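Local coordinates for FBP protein (Leishmania major, PDB 5OEZ) that probably hydrolyses fructose 1,6-bisphosphate to fructose 6-phosphate and phosphate as a magnesium-dependent homotetramer of gluconeogenesis, at residues Lys72-Ser77 / Asp118-Ser123. Numbering follows the deposited sequence.
Sequences KLDVIS and DPLDGS
Asp74 holds CG beside its backbone N and anti to the carbonyl carbon (chi1 -77°), and its carboxylate meets Ser123, whose OG stands anti to its own backbone N (chi1 -171°), which sets it beside that carboxylate. Ser123 OG gives a weak hydrogen bond of 3.2 Å to Asp74 OD2, while Ser123 CB packs against the same carboxylate. One helical turn on, Ser77 OG folds back on its own helix and donates to Leu73 O at 2.7 Å; Ser77 N takes the same oxygen from the other face of the carbonyl plane. Leu120 CD2 lies 3.6 Å from the Ser77 OG tied down like this. Leu120 CD2 also meets Leu73 CB at 3.7 Å, and Pro119 CB rests against Ser77 CB at 3.9 Å. Asp74, Asp118 and Leu120, with Glu97 and Glu98, bind one manganese; Asp118 and Asp121, with Glu97 and Glu284, bind the second. With no metal in this apo chain, acidic groups lie close together: Glu98 beside Asp74, Glu97 and Glu284 beside Asp118. The contact sets the start of helix 72-87 against the end of strand 113-121, which pairs with strand 132-140, while helix 27-47 packs on Leu73 and Ser77.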
ATOM      1  N   LYS C  72     -19.077  13.965  -3.237  1.00 95.37           N
ATOM      2  CA  LYS C  72     -19.108  12.729  -2.430  1.00 90.03           C
ATOM      3  C   LYS C  72     -17.942  12.726  -1.422  1.00 81.31           C
ATOM      4  O   LYS C  72     -18.111  12.357  -0.256  1.00 81.38           O
ATOM      5  CB  LYS C  72     -19.038  11.500  -3.347  1.00 92.67           C
ATOM      6  CG  LYS C  72     -19.129  10.147  -2.660  1.00104.74           C
ATOM      7  CD  LYS C  72     -20.548   9.787  -2.235  1.00106.96           C
ATOM      8  CE  LYS C  72     -20.469   8.770  -1.074  1.00 92.84           C
ATOM      9  NZ  LYS C  72     -21.622   7.828  -0.991  1.00 96.29           N
ATOM     10  N   LEU C  73     -16.766  13.130  -1.901  1.00 66.13           N
ATOM     11  CA  LEU C  73     -15.574  13.313  -1.076  1.00 65.90           C
ATOM     12  C   LEU C  73     -15.783  14.278   0.087  1.00 69.55           C
ATOM     13  O   LEU C  73     -15.262  14.037   1.179  1.00 65.95           O
ATOM     14  CB  LEU C  73     -14.390  13.778  -1.948  1.00 65.32           C
ATOM     15  CG  LEU C  73     -13.411  12.729  -2.473  1.00 72.99           C
ATOM     16  CD1 LEU C  73     -12.377  12.446  -1.394  1.00 90.12           C
ATOM     17  CD2 LEU C  73     -14.063  11.429  -2.909  1.00 74.75           C
ATOM     18  N   ASP C  74     -16.497  15.377  -0.162  1.00 73.84           N
ATOM     19  CA  ASP C  74     -16.875  16.349   0.889  1.00 78.41           C
ATOM     20  C   ASP C  74     -17.677  15.712   2.020  1.00 67.82           C
ATOM     21  O   ASP C  74     -17.403  15.948   3.193  1.00 66.76           O
ATOM     22  CB  ASP C  74     -17.724  17.487   0.308  1.00 87.20           C
ATOM     23  CG  ASP C  74     -16.906  18.503  -0.458  1.00104.40           C
ATOM     24  OD1 ASP C  74     -15.853  18.943   0.058  1.00109.29           O
ATOM     25  OD2 ASP C  74     -17.334  18.889  -1.570  1.00125.44           O
ATOM     26  N   VAL C  75     -18.672  14.919   1.650  1.00 60.80           N
ATOM     27  CA  VAL C  75     -19.558  14.306   2.618  1.00 63.49           C
ATOM     28  C   VAL C  75     -18.781  13.301   3.467  1.00 64.35           C
ATOM     29  O   VAL C  75     -18.859  13.347   4.695  1.00 65.10           O
ATOM     30  CB  VAL C  75     -20.772  13.644   1.927  1.00 71.40           C
ATOM     31  CG1 VAL C  75     -21.606  12.826   2.915  1.00 74.51           C
ATOM     32  CG2 VAL C  75     -21.639  14.711   1.269  1.00 70.34           C
ATOM     33  N   ILE C  76     -18.016  12.434   2.803  1.00 65.85           N
ATOM     34  CA  ILE C  76     -17.202  11.412   3.470  1.00 65.40           C
ATOM     35  C   ILE C  76     -16.203  12.058   4.425  1.00 57.84           C
ATOM     36  O   ILE C  76     -16.079  11.625   5.565  1.00 56.22           O
ATOM     37  CB  ILE C  76     -16.445  10.529   2.438  1.00 70.21           C
ATOM     38  CG1 ILE C  76     -17.419   9.610   1.704  1.00 73.27           C
ATOM     39  CG2 ILE C  76     -15.376   9.665   3.102  1.00 66.64           C
ATOM     40  CD1 ILE C  76     -16.935   9.206   0.330  1.00 80.42           C
ATOM     41  N   SER C  77     -15.472  13.064   3.942  1.00 52.95           N
ATOM     42  CA  SER C  77     -14.511  13.773   4.788  1.00 52.33           C
ATOM     43  C   SER C  77     -15.138  14.376   6.024  1.00 55.46           C
ATOM     44  O   SER C  77     -14.546  14.321   7.086  1.00 59.93           O
ATOM     45  CB  SER C  77     -13.746  14.857   4.047  1.00 53.73           C
ATOM     46  OG  SER C  77     -13.192  14.343   2.852  1.00 68.13           O
ATOM     47  N   ASP C 118     -12.090  22.700   8.410  1.00 46.45           N
ATOM     48  CA  ASP C 118     -12.517  22.562   7.036  1.00 47.01           C
ATOM     49  C   ASP C 118     -12.088  21.141   6.610  1.00 54.14           C
ATOM     50  O   ASP C 118     -10.906  20.897   6.382  1.00 45.36           O
ATOM     51  CB  ASP C 118     -11.860  23.647   6.179  1.00 48.16           C
ATOM     52  CG  ASP C 118     -12.302  23.605   4.716  1.00 58.09           C
ATOM     53  OD1 ASP C 118     -13.195  22.810   4.346  1.00 59.93           O
ATOM     54  OD2 ASP C 118     -11.763  24.411   3.921  1.00 78.70           O
ATOM     55  N   PRO C 119     -13.045  20.195   6.507  1.00 57.92           N
ATOM     56  CA  PRO C 119     -12.641  18.801   6.258  1.00 61.98           C
ATOM     57  C   PRO C 119     -11.986  18.563   4.897  1.00 54.82           C
ATOM     58  O   PRO C 119     -11.121  17.697   4.790  1.00 63.49           O
ATOM     59  CB  PRO C 119     -13.953  18.020   6.370  1.00 59.71           C
ATOM     60  CG  PRO C 119     -15.015  19.011   6.048  1.00 58.86           C
ATOM     61  CD  PRO C 119     -14.513  20.341   6.531  1.00 61.76           C
ATOM     62  N   LEU C 120     -12.383  19.322   3.884  1.00 53.52           N
ATOM     63  CA  LEU C 120     -11.820  19.182   2.551  1.00 54.53           C
ATOM     64  C   LEU C 120     -11.923  20.482   1.731  1.00 47.69           C
ATOM     65  O   LEU C 120     -12.919  20.730   1.085  1.00 59.99           O
ATOM     66  CB  LEU C 120     -12.473  17.984   1.830  1.00 55.62           C
ATOM     67  CG  LEU C 120     -11.720  17.449   0.619  1.00 63.36           C
ATOM     68  CD1 LEU C 120     -10.359  16.889   1.010  1.00 61.55           C
ATOM     69  CD2 LEU C 120     -12.573  16.375  -0.028  1.00 75.58           C
ATOM     70  N   ASP C 121     -10.866  21.289   1.780  1.00 50.85           N
ATOM     71  CA  ASP C 121     -10.707  22.466   0.933  1.00 63.10           C
ATOM     72  C   ASP C 121     -10.318  22.072  -0.501  1.00 64.67           C
ATOM     73  O   ASP C 121      -9.432  21.240  -0.712  1.00 57.59           O
ATOM     74  CB  ASP C 121      -9.646  23.430   1.529  1.00 76.41           C
ATOM     75  CG  ASP C 121      -8.950  24.297   0.473  1.00 96.94           C
ATOM     76  OD1 ASP C 121      -9.560  25.278  -0.000  1.00117.23           O
ATOM     77  OD2 ASP C 121      -7.781  23.996   0.121  1.00 95.58           O
ATOM     78  N   GLY C 122     -10.949  22.735  -1.469  1.00 62.82           N
ATOM     79  CA  GLY C 122     -10.565  22.660  -2.864  1.00 59.53           C
ATOM     80  C   GLY C 122     -11.120  21.425  -3.530  1.00 67.55           C
ATOM     81  O   GLY C 122     -10.528  20.930  -4.474  1.00 74.87           O
ATOM     82  N   SER C 123     -12.293  20.975  -3.091  1.00 72.83           N
ATOM     83  CA  SER C 123     -12.795  19.632  -3.428  1.00 75.30           C
ATOM     84  C   SER C 123     -13.021  19.359  -4.921  1.00 91.09           C
ATOM     85  O   SER C 123     -12.856  18.215  -5.364  1.00 81.65           O
ATOM     86  CB  SER C 123     -14.092  19.355  -2.674  1.00 78.74           C
ATOM     87  OG  SER C 123     -14.472  17.999  -2.820  1.00 71.53           O
TER